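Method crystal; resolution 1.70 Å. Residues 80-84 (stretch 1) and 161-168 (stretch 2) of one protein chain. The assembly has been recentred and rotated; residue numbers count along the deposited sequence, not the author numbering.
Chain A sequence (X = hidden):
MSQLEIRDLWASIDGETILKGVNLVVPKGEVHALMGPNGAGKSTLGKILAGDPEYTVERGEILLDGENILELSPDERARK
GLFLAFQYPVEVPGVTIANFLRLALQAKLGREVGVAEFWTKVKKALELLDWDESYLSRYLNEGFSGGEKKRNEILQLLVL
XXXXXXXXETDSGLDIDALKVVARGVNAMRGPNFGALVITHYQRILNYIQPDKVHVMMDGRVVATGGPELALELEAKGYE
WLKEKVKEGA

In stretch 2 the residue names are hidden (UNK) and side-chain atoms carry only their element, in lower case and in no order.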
# COMPACT_ATOMS: atom_id res chain seq x y z
N LYS A 80 14.85 -1.27 -1.85
CA LYS A 80 15.07 -0.24 -0.85
C LYS A 80 14.04 -0.32 0.28
O LYS A 80 14.10 0.46 1.22
CB LYS A 80 15.01 1.16 -1.49
CG LYS A 80 16.21 1.50 -2.39
CD LYS A 80 17.48 1.73 -1.57
CE LYS A 80 18.64 2.20 -2.43
NZ LYS A 80 18.97 1.21 -3.50
N GLY A 81 13.08 -1.25 0.16
CA GLY A 81 12.10 -1.42 1.22
C GLY A 81 10.64 -1.06 0.91
O GLY A 81 9.79 -1.16 1.79
N LEU A 82 10.35 -0.64 -0.31
CA LEU A 82 8.96 -0.29 -0.66
C LEU A 82 8.23 -1.53 -1.14
O LEU A 82 8.65 -2.19 -2.08
CB LEU A 82 8.95 0.79 -1.76
CG LEU A 82 7.58 1.38 -2.12
CD1 LEU A 82 7.00 2.19 -0.94
CD2 LEU A 82 7.75 2.29 -3.32
N PHE A 83 7.10 -1.85 -0.50
CA PHE A 83 6.36 -3.05 -0.86
C PHE A 83 5.90 -3.08 -2.32
O PHE A 83 5.28 -2.15 -2.84
CB PHE A 83 5.15 -3.21 0.07
CG PHE A 83 4.36 -4.45 -0.20
CD1 PHE A 83 4.97 -5.70 -0.14
CD2 PHE A 83 2.99 -4.38 -0.46
CE1 PHE A 83 4.23 -6.86 -0.36
CE2 PHE A 83 2.25 -5.53 -0.67
CZ PHE A 83 2.87 -6.78 -0.61
N LEU A 84 6.24 -4.18 -2.99
CA LEU A 84 5.84 -4.41 -4.37
C LEU A 84 5.38 -5.84 -4.46
O LEU A 84 6.19 -6.77 -4.40
CB LEU A 84 7.01 -4.18 -5.34
CG LEU A 84 6.67 -4.43 -6.82
CD1 LEU A 84 5.52 -3.51 -7.23
CD2 LEU A 84 7.90 -4.19 -7.69
N UNK A 161 8.41 -8.66 4.29
CA UNK A 161 8.91 -7.68 5.26
C UNK A 161 9.35 -6.32 4.72
O UNK A 161 10.48 -5.89 4.94
o UNK A 161 10.59 -9.79 9.09
c UNK A 161 9.73 -9.47 6.90
c UNK A 161 10.08 -8.28 6.05
c UNK A 161 10.85 -9.80 7.87
o UNK A 161 11.98 -10.06 7.40
N UNK A 162 8.48 -5.62 3.99
CA UNK A 162 8.86 -4.31 3.46
C UNK A 162 8.94 -3.29 4.60
O UNK A 162 8.40 -3.51 5.68
c UNK A 162 7.09 -5.97 3.64
c UNK A 162 7.72 -3.98 2.51
c UNK A 162 6.54 -4.64 3.19
N UNK A 163 9.63 -2.18 4.36
CA UNK A 163 9.73 -1.12 5.36
C UNK A 163 8.54 -0.20 5.24
O UNK A 163 8.05 0.29 6.25
o UNK A 163 12.14 -1.21 5.32
c UNK A 163 11.14 0.80 6.17
c UNK A 163 11.03 -0.32 5.17
N UNK A 164 8.12 0.06 4.01
CA UNK A 164 6.94 0.90 3.79
C UNK A 164 6.00 0.19 2.82
O UNK A 164 6.45 -0.52 1.93
c UNK A 164 10.31 3.91 4.81
c UNK A 164 9.54 3.13 3.97
o UNK A 164 10.45 5.48 6.61
c UNK A 164 9.70 4.69 5.77
c UNK A 164 8.32 4.70 5.90
c UNK A 164 8.15 3.12 4.07
c UNK A 164 7.54 3.92 5.04
c UNK A 164 7.31 2.25 3.17
N UNK A 165 4.71 0.38 3.01
CA UNK A 165 3.72 -0.20 2.10
C UNK A 165 2.64 0.82 1.81
O UNK A 165 2.12 1.47 2.71
c UNK A 165 3.08 -1.45 2.72
N UNK A 166 2.30 0.93 0.53
CA UNK A 166 1.25 1.86 0.07
C UNK A 166 0.18 0.92 -0.43
O UNK A 166 0.41 0.17 -1.39
c UNK A 166 0.63 3.67 -1.59
c UNK A 166 1.77 2.75 -1.08
c UNK A 166 2.93 3.60 -0.60
N UNK A 167 -0.97 0.92 0.24
CA UNK A 167 -2.07 0.01 -0.10
C UNK A 167 -3.30 0.74 -0.54
O UNK A 167 -3.97 1.39 0.27
c UNK A 167 -1.15 -1.54 1.64
c UNK A 167 -2.41 -0.84 1.12
c UNK A 167 -0.59 -2.47 0.58
c UNK A 167 -1.51 -2.29 2.91
N UNK A 168 -3.63 0.62 -1.82
CA UNK A 168 -4.81 1.34 -2.32
C UNK A 168 -6.00 0.38 -2.29
O UNK A 168 -6.03 -0.60 -3.05
c UNK A 168 -5.63 2.79 -4.25
c UNK A 168 -4.52 1.87 -3.73
o UNK A 168 -5.38 3.54 -5.22
o UNK A 168 -6.74 2.75 -3.70
O HOH W 1 4.15 0.04 -1.43

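Position 161 carries three carbons in an unbranched chain, the third bearing two oxygens: a carboxylate two methylenes from CA, hence Glu-161. It follows a helix with positive phi, and its side chain points away from stretch 1 into an exposed setting that suits a charge.

At position 162 three carbons close a ring onto the backbone nitrogen, which identifies Pro-162. The residue is buried and points toward stretch 1; its CB lies 3.6 Å from Phe-83 CB and also 3.6 Å from Gly-81 O. With no N-H to satisfy, the ring offers a compact apolar surface to the phenylalanine.

Position 163 has one carbon bearing one oxygen and one carbon, the beta-branched pattern of Thr-163. Its backbone N donates to Gly-81 O at 2.8 Å, with a rather bent angle of 138°. A CB built on Gly-81 would stand 3.0 Å from Thr-163 OG1, a tight approach, and the backbone angles of Gly-81 by themselves call for glycine.

Position 164 shows one carbon leading to a six-carbon ring that bears an oxygen, so it is Tyr-164. CB lies 4.1 Å from Leu-82 CD1, while the ring leads away from stretch 1 and its hydroxyl is hydrogen-bonded elsewhere in the structure. An aromatic ring can thus fill buried space without leaving its polar end unsatisfied.

Position 165 has a single side-chain carbon, Ala-165. That methyl sits 3.8 Å from Phe-83 CB, a small apolar contact beside the larger side chain.

Position 166 has one carbon carrying two others, making Val-166. Its CG2 lies 4.3 Å from Leu-82 CD1, and the beta-branched side chain is well suited to the extended strand.

Position 167 has four carbons forked at the second, Leu-167. Its end comes nearer to stretch 1 than its CB direction suggests, bringing CD2 to 4.2 Å from Phe-83 CD2.

Position 168 has two carbons, the second carrying two oxygens: Asp-168. It lies beyond reach of stretch 1, and its carboxylate finds hydrogen bonds outside this contact.

The contact rests on a single beta bridge between Leu-82 and Tyr-164. Tyr-164 N donates to Gly-81 O (3.0 Å, nearly straight at 172°), and Phe-83 N donates to Tyr-164 O (2.8 Å). Farther along, a water takes over: it donates to Phe-83 O and accepts from Val-166 N, each at 2.8 Å. Pro-162, Ala-165 and Leu-167 pack around Phe-83, while Tyr-164 and Val-166 meet Leu-82, so apolar contacts reinforce the backbone pairing.

Stretch 2 161-168: EPTYAVLD
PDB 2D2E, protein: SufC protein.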